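Side-chain contacts in L544 (Acanthamoeba polyphaga mimivirus, PDB 4AMQ), which binds manganese and magnesium ions, is probably a nucleotidyl transferase of the virion, and may act in transcription-coupled DNA repair: residues S170-G175 with V185-V190; I305-D310 with T343-L348. One frame throughout, in Å; residues are numbered along the deposited sequence.

How the contacts relate
Contact 1 belongs to the nucleotidyltransferase domain and contact 2 to the helical domain, and the two do not touch. Their centres are 36 Å apart, and their nearest atoms about 24 Å. Contact 1 is partly buried, well out from the centre of the chain. It joins the end of helix 169-174 to the start of helix 187-192, mainly by hydrogen bonds to one carbonyl oxygen. Contact 2 is buried. Its segments, on helices 297-311 and 334-368, meet through methyl groups, with no hydrogen bond between them. No helix or strand is shared by the two contacts.

Contact 1 (S170-G175 with V185-V190); sequences SEVLAG and VSFQDV
The backbones of 170-175 and 185-190 come closest at Gly175 and Phe187, whose CA atoms are 5.3 Å apart where one helix ends and another begins. Gly175 has left helix 169-174 with a positive phi of 80°. Its carbonyl oxygen takes two hydrogen bonds. Phe187 N gives a nearly straight one to Gly175 O, at 3.0 Å, and arrives from above the carbonyl plane. Ser186 OG gives the other to Gly175 O, at 3.3 Å, almost in line with the C=O bond. Phe187 CB lies 3.8 Å from the same Gly175 O. Ser186 is the N-cap residue of helix 187-192. With its OG trans to the backbone N (chi1 174°), the hydroxyl serves the carbonyl across the contact.

Beside this polar point lies an apolar one. Val172 CG2 approaches the Phe187 ring obliquely and is 4.3 Å from Phe187 CE1. The ring is buried further by Trp167, which meets it edge-to-face, and by Tyr83. Val172 continues onto Ile86 and Ile90 of helix 82-93 and onto Val104 of the large mixed sheet.

Between the two segments the chain runs out and back as the small antiparallel hairpin of strands 176-178 and 184-186. The contact ties the end of helix 169-174 to the start of helix 187-192, across the hairpin that links them. Its chemistry implies a directional join: two donors from successive residues grip one carbonyl, while Val172 and Phe187 add apolar packing that continues onto Val104 of strand 99-108.

Contact 2 (I305-D310 with T343-L348); sequences ISIIKD and TLLTQL
Ile307 of helix 297-311 meets Leu345 and Leu348 of helix 334-368 in a helix-helix contact of the L544 helical domain. Only apolar side chains join the two segments. The backbones stay well apart, with 9.6 Å between the CA atoms of Ile307 and Leu345.

Ile307 carries the contact from its side. Its CB points toward the other helix and divides there into two branches. The short branch, CG2, lies trans to the backbone N and comes 3.8 Å from Leu348 CD2. The long branch starts at CG1, which has no close partner on 343-348 and serves as the link to the tip. The chain is extended here (chi2 -176°), which carries Ile307 CD1 forward to 4.0 Å from Leu345 CD2. One isoleucine thus uses a different methyl for each leucine.

The two leucines answer from successive turns of their helix. Leu345 starts off to one side of the facing helix, but its end bends nearer, and it crosses the long branch of Ile307 at a slant. Leu348 points toward Ile307 from the start, and the two side chains run past one another in opposite directions.

Ile283 of helix 274-292 touches both Ile307 and Leu345, so three helices share this apolar patch. Leu345 also packs on Ile304, and Leu348 on Ile311, which spreads the joint along helix 297-311. Nearby, Asp310 forms a salt bridge from OD2 to NH1 of Arg282, whose side chain also touches Ile307. Both leucines use the same branch: CD2 is the methyl that reaches Ile307 in Leu345 and in Leu348.

Contact 1 (S170-G175 with V185-V190)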
ATOM      1  N   SER A 170     -11.165  -6.808  15.531  1.00 36.54           N
ATOM      2  CA  SER A 170     -11.968  -6.785  16.748  1.00 39.68           C
ATOM      3  C   SER A 170     -13.217  -5.926  16.570  1.00 39.16           C
ATOM      4  O   SER A 170     -14.264  -6.214  17.145  1.00 43.16           O
ATOM      5  CB  SER A 170     -11.145  -6.281  17.933  1.00 32.02           C
ATOM      6  OG  SER A 170     -10.762  -4.932  17.745  1.00 48.87           O
ATOM      7  N   GLU A 171     -13.098  -4.869  15.775  1.00 40.43           N
ATOM      8  CA  GLU A 171     -14.245  -4.021  15.467  1.00 38.87           C
ATOM      9  C   GLU A 171     -15.247  -4.787  14.608  1.00 41.32           C
ATOM     10  O   GLU A 171     -16.456  -4.622  14.758  1.00 45.56           O
ATOM     11  CB  GLU A 171     -13.803  -2.727  14.771  1.00 39.40           C
ATOM     12  CG  GLU A 171     -13.076  -1.748  15.693  1.00 39.58           C
ATOM     13  CD  GLU A 171     -12.555  -0.514  14.971  1.00 42.91           C
ATOM     14  OE1 GLU A 171     -12.640  -0.463  13.725  1.00 44.11           O
ATOM     15  OE2 GLU A 171     -12.057   0.408  15.651  1.00 46.33           O
ATOM     16  N   VAL A 172     -14.738  -5.633  13.717  1.00 40.98           N
ATOM     17  CA  VAL A 172     -15.596  -6.459  12.874  1.00 40.15           C
ATOM     18  C   VAL A 172     -16.306  -7.523  13.704  1.00 41.62           C
ATOM     19  O   VAL A 172     -17.524  -7.680  13.609  1.00 41.49           O
ATOM     20  CB  VAL A 172     -14.808  -7.134  11.734  1.00 37.49           C
ATOM     21  CG1 VAL A 172     -15.677  -8.165  11.026  1.00 39.03           C
ATOM     22  CG2 VAL A 172     -14.309  -6.090  10.749  1.00 34.74           C
ATOM     23  N   LEU A 173     -15.542  -8.244  14.521  1.00 36.36           N
ATOM     24  CA  LEU A 173     -16.114  -9.243  15.417  1.00 37.99           C
ATOM     25  C   LEU A 173     -17.149  -8.623  16.353  1.00 44.46           C
ATOM     26  O   LEU A 173     -18.210  -9.203  16.588  1.00 46.31           O
ATOM     27  CB  LEU A 173     -15.017  -9.940  16.225  1.00 40.48           C
ATOM     28  CG  LEU A 173     -14.061 -10.827  15.428  1.00 39.66           C
ATOM     29  CD1 LEU A 173     -13.029 -11.465  16.350  1.00 45.54           C
ATOM     30  CD2 LEU A 173     -14.835 -11.894  14.663  1.00 38.53           C
ATOM     31  N   ALA A 174     -16.837  -7.446  16.887  1.00 38.60           N
ATOM     32  CA  ALA A 174     -17.776  -6.731  17.745  1.00 44.12           C
ATOM     33  C   ALA A 174     -18.998  -6.288  16.947  1.00 52.51           C
ATOM     34  O   ALA A 174     -20.092  -6.138  17.496  1.00 50.54           O
ATOM     35  CB  ALA A 174     -17.102  -5.534  18.394  1.00 43.68           C
ATOM     36  N   GLY A 175     -18.804  -6.077  15.649  1.00 50.50           N
ATOM     37  CA  GLY A 175     -19.887  -5.679  14.770  1.00 46.23           C
ATOM     38  C   GLY A 175     -20.219  -4.202  14.844  1.00 50.80           C
ATOM     39  O   GLY A 175     -21.206  -3.756  14.260  1.00 54.27           O
ATOM     40  N   VAL A 185     -21.294   3.485  14.783  1.00 54.09           N
ATOM     41  CA  VAL A 185     -21.643   2.912  13.487  1.00 50.29           C
ATOM     42  C   VAL A 185     -21.582   1.390  13.541  1.00 51.63           C
ATOM     43  O   VAL A 185     -20.758   0.820  14.256  1.00 53.62           O
ATOM     44  CB  VAL A 185     -20.716   3.426  12.374  1.00 53.42           C
ATOM     45  CG1 VAL A 185     -19.381   2.696  12.419  1.00 52.71           C
ATOM     46  CG2 VAL A 185     -21.374   3.253  11.015  1.00 50.43           C
ATOM     47  N   SER A 186     -22.460   0.734  12.790  1.00 47.55           N
ATOM     48  CA  SER A 186     -22.536  -0.724  12.810  1.00 49.42           C
ATOM     49  C   SER A 186     -22.150  -1.330  11.464  1.00 50.18           C
ATOM     50  O   SER A 186     -22.444  -0.768  10.408  1.00 45.65           O
ATOM     51  CB  SER A 186     -23.934  -1.185  13.224  1.00 53.84           C
ATOM     52  OG  SER A 186     -24.057  -2.593  13.115  1.00 54.41           O
ATOM     53  N   PHE A 187     -21.497  -2.486  11.511  1.00 46.06           N
ATOM     54  CA  PHE A 187     -20.928  -3.096  10.315  1.00 45.91           C
ATOM     55  C   PHE A 187     -21.992  -3.587   9.342  1.00 49.63           C
ATOM     56  O   PHE A 187     -21.828  -3.485   8.129  1.00 48.89           O
ATOM     57  CB  PHE A 187     -19.993  -4.244  10.690  1.00 45.04           C
ATOM     58  CG  PHE A 187     -19.200  -4.778   9.536  1.00 42.54           C
ATOM     59  CD1 PHE A 187     -18.024  -4.162   9.141  1.00 37.59           C
ATOM     60  CD2 PHE A 187     -19.632  -5.891   8.840  1.00 43.59           C
ATOM     61  CE1 PHE A 187     -17.293  -4.651   8.076  1.00 38.60           C
ATOM     62  CE2 PHE A 187     -18.906  -6.386   7.774  1.00 45.62           C
ATOM     63  CZ  PHE A 187     -17.734  -5.766   7.392  1.00 40.49           C
ATOM     64  N   GLN A 188     -23.084  -4.124   9.871  1.00 51.22           N
ATOM     65  CA  GLN A 188     -24.163  -4.599   9.018  1.00 52.70           C
ATOM     66  C   GLN A 188     -24.739  -3.470   8.164  1.00 51.06           C
ATOM     67  O   GLN A 188     -25.032  -3.667   6.984  1.00 54.10           O
ATOM     68  CB  GLN A 188     -25.261  -5.261   9.848  1.00 54.77           C
ATOM     69  CG  GLN A 188     -26.400  -5.815   9.013  1.00 60.74           C
ATOM     70  CD  GLN A 188     -25.906  -6.701   7.886  1.00 59.27           C
ATOM     71  OE1 GLN A 188     -25.120  -7.623   8.105  1.00 59.48           O
ATOM     72  NE2 GLN A 188     -26.353  -6.413   6.669  1.00 53.04           N
ATOM     73  N   ASP A 189     -24.892  -2.288   8.757  1.00 50.10           N
ATOM     74  CA  ASP A 189     -25.411  -1.132   8.035  1.00 52.06           C
ATOM     75  C   ASP A 189     -24.496  -0.814   6.864  1.00 51.32           C
ATOM     76  O   ASP A 189     -24.955  -0.559   5.749  1.00 52.82           O
ATOM     77  CB  ASP A 189     -25.498   0.093   8.951  1.00 53.90           C
ATOM     78  CG  ASP A 189     -26.635   0.008   9.952  1.00 56.03           C
ATOM     79  OD1 ASP A 189     -27.293  -1.052  10.036  1.00 54.65           O
ATOM     80  OD2 ASP A 189     -26.858   1.008  10.669  1.00 58.07           O
ATOM     81  N   VAL A 190     -23.195  -0.841   7.125  1.00 50.69           N
ATOM     82  CA  VAL A 190     -22.200  -0.495   6.116  1.00 47.20           C
ATOM     83  C   VAL A 190     -22.204  -1.445   4.916  1.00 45.73           C
ATOM     84  O   VAL A 190     -22.145  -1.001   3.772  1.00 48.19           O
ATOM     85  CB  VAL A 190     -20.787  -0.423   6.726  1.00 49.59           C
ATOM     86  CG1 VAL A 190     -19.751  -0.263   5.639  1.00 47.42           C
ATOM     87  CG2 VAL A 190     -20.704   0.727   7.725  1.00 44.74           C
TER

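Contact 2 (I305-D310 with T343-L348)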
ATOM      1  N   ILE A 305      16.136  -7.094   9.446  1.00 27.14           N
ATOM      2  CA  ILE A 305      17.210  -7.969   8.989  1.00 28.26           C
ATOM      3  C   ILE A 305      17.225  -8.119   7.469  1.00 31.92           C
ATOM      4  O   ILE A 305      18.288  -8.059   6.844  1.00 28.54           O
ATOM      5  CB  ILE A 305      17.121  -9.354   9.644  1.00 27.96           C
ATOM      6  CG1 ILE A 305      17.636  -9.278  11.086  1.00 33.00           C
ATOM      7  CG2 ILE A 305      17.913 -10.374   8.839  1.00 30.42           C
ATOM      8  CD1 ILE A 305      17.572 -10.595  11.839  1.00 34.21           C
ATOM      9  N   SER A 306      16.049  -8.311   6.873  1.00 23.58           N
ATOM     10  CA  SER A 306      15.962  -8.467   5.426  1.00 24.95           C
ATOM     11  C   SER A 306      16.386  -7.193   4.708  1.00 26.87           C
ATOM     12  O   SER A 306      16.967  -7.249   3.626  1.00 32.55           O
ATOM     13  CB  SER A 306      14.545  -8.861   4.995  1.00 28.03           C
ATOM     14  OG  SER A 306      13.653  -7.763   5.100  1.00 26.35           O
ATOM     15  N   ILE A 307      16.091  -6.047   5.313  1.00 26.87           N
ATOM     16  CA  ILE A 307      16.393  -4.756   4.698  1.00 26.51           C
ATOM     17  C   ILE A 307      17.887  -4.451   4.741  1.00 33.35           C
ATOM     18  O   ILE A 307      18.455  -3.944   3.775  1.00 29.99           O
ATOM     19  CB  ILE A 307      15.605  -3.612   5.371  1.00 28.83           C
ATOM     20  CG1 ILE A 307      14.121  -3.702   5.006  1.00 27.84           C
ATOM     21  CG2 ILE A 307      16.171  -2.256   4.970  1.00 27.03           C
ATOM     22  CD1 ILE A 307      13.283  -2.555   5.535  1.00 29.66           C
ATOM     23  N   ILE A 308      18.516  -4.768   5.869  1.00 27.18           N
ATOM     24  CA  ILE A 308      19.953  -4.577   6.042  1.00 34.31           C
ATOM     25  C   ILE A 308      20.741  -5.355   4.995  1.00 33.99           C
ATOM     26  O   ILE A 308      21.685  -4.833   4.405  1.00 40.97           O
ATOM     27  CB  ILE A 308      20.418  -5.017   7.448  1.00 35.24           C
ATOM     28  CG1 ILE A 308      19.795  -4.128   8.523  1.00 37.02           C
ATOM     29  CG2 ILE A 308      21.932  -4.963   7.550  1.00 45.12           C
ATOM     30  CD1 ILE A 308      20.108  -2.661   8.354  1.00 38.28           C
ATOM     31  N   LYS A 309      20.343  -6.603   4.765  1.00 31.33           N
ATOM     32  CA  LYS A 309      20.988  -7.439   3.758  1.00 38.35           C
ATOM     33  C   LYS A 309      20.830  -6.880   2.341  1.00 37.39           C
ATOM     34  O   LYS A 309      21.799  -6.792   1.591  1.00 37.55           O
ATOM     35  CB  LYS A 309      20.440  -8.868   3.809  1.00 39.54           C
ATOM     36  CG  LYS A 309      20.900  -9.741   2.646  1.00 47.11           C
ATOM     37  CD  LYS A 309      20.358 -11.159   2.753  1.00 54.57           C
ATOM     38  CE  LYS A 309      20.932 -12.064   1.661  1.00 63.66           C
ATOM     39  NZ  LYS A 309      20.461 -11.701   0.291  1.00 62.72           N
ATOM     40  N   ASP A 310      19.608  -6.502   1.983  1.00 38.28           N
ATOM     41  CA  ASP A 310      19.297  -6.110   0.606  1.00 37.98           C
ATOM     42  C   ASP A 310      19.736  -4.694   0.243  1.00 32.96           C
ATOM     43  O   ASP A 310      20.000  -4.399  -0.921  1.00 36.49           O
ATOM     44  CB  ASP A 310      17.804  -6.282   0.325  1.00 34.87           C
ATOM     45  CG  ASP A 310      17.366  -7.729   0.391  1.00 41.59           C
ATOM     46  OD1 ASP A 310      18.234  -8.613   0.258  1.00 41.27           O
ATOM     47  OD2 ASP A 310      16.157  -7.978   0.568  1.00 39.41           O
ATOM     48  N   THR A 343      11.667   5.138  13.179  1.00 33.16           N
ATOM     49  CA  THR A 343      12.236   6.458  12.938  1.00 31.76           C
ATOM     50  C   THR A 343      13.365   6.416  11.908  1.00 33.74           C
ATOM     51  O   THR A 343      13.407   7.231  10.985  1.00 32.16           O
ATOM     52  CB  THR A 343      12.759   7.078  14.248  1.00 36.67           C
ATOM     53  OG1 THR A 343      11.652   7.379  15.105  1.00 34.13           O
ATOM     54  CG2 THR A 343      13.543   8.354  13.969  1.00 40.15           C
ATOM     55  N   LEU A 344      14.274   5.460  12.063  1.00 30.57           N
ATOM     56  CA  LEU A 344      15.401   5.334  11.145  1.00 35.41           C
ATOM     57  C   LEU A 344      14.992   4.849   9.751  1.00 33.19           C
ATOM     58  O   LEU A 344      15.623   5.204   8.758  1.00 29.30           O
ATOM     59  CB  LEU A 344      16.482   4.430  11.741  1.00 30.58           C
ATOM     60  CG  LEU A 344      17.199   5.056  12.941  1.00 38.16           C
ATOM     61  CD1 LEU A 344      17.957   4.012  13.742  1.00 36.37           C
ATOM     62  CD2 LEU A 344      18.126   6.179  12.487  1.00 35.32           C
ATOM     63  N   LEU A 345      13.940   4.042   9.677  1.00 30.75           N
ATOM     64  CA  LEU A 345      13.447   3.577   8.382  1.00 32.71           C
ATOM     65  C   LEU A 345      12.880   4.738   7.575  1.00 33.07           C
ATOM     66  O   LEU A 345      12.806   4.674   6.351  1.00 31.46           O
ATOM     67  CB  LEU A 345      12.395   2.474   8.547  1.00 30.40           C
ATOM     68  CG  LEU A 345      12.909   1.093   8.958  1.00 29.18           C
ATOM     69  CD1 LEU A 345      11.757   0.099   9.057  1.00 26.45           C
ATOM     70  CD2 LEU A 345      13.968   0.591   7.985  1.00 24.60           C
ATOM     71  N   THR A 346      12.485   5.801   8.267  1.00 34.10           N
ATOM     72  CA  THR A 346      11.969   6.990   7.598  1.00 35.06           C
ATOM     73  C   THR A 346      13.083   7.728   6.856  1.00 36.48           C
ATOM     74  O   THR A 346      12.896   8.166   5.719  1.00 39.84           O
ATOM     75  CB  THR A 346      11.273   7.938   8.587  1.00 35.96           C
ATOM     76  OG1 THR A 346      10.081   7.313   9.080  1.00 34.17           O
ATOM     77  CG2 THR A 346      10.905   9.249   7.901  1.00 37.55           C
ATOM     78  N   GLN A 347      14.239   7.863   7.498  1.00 30.91           N
ATOM     79  CA  GLN A 347      15.402   8.449   6.844  1.00 38.68           C
ATOM     80  C   GLN A 347      15.818   7.593   5.657  1.00 35.17           C
ATOM     81  O   GLN A 347      16.105   8.109   4.578  1.00 34.56           O
ATOM     82  CB  GLN A 347      16.571   8.571   7.822  1.00 36.27           C
ATOM     83  CG  GLN A 347      16.314   9.509   8.986  1.00 46.46           C
ATOM     84  CD  GLN A 347      17.377   9.399  10.065  1.00 49.06           C
ATOM     85  OE1 GLN A 347      18.575   9.408   9.777  1.00 45.35           O
ATOM     86  NE2 GLN A 347      16.941   9.285  11.314  1.00 44.54           N
ATOM     87  N   LEU A 348      15.856   6.281   5.871  1.00 30.98           N
ATOM     88  CA  LEU A 348      16.231   5.340   4.825  1.00 35.02           C
ATOM     89  C   LEU A 348      15.275   5.444   3.644  1.00 32.65           C
ATOM     90  O   LEU A 348      15.692   5.410   2.490  1.00 35.13           O
ATOM     91  CB  LEU A 348      16.240   3.911   5.371  1.00 30.67           C
ATOM     92  CG  LEU A 348      16.748   2.828   4.419  1.00 36.01           C
ATOM     93  CD1 LEU A 348      18.156   3.154   3.938  1.00 38.47           C
ATOM     94  CD2 LEU A 348      16.709   1.459   5.088  1.00 33.63           C
TER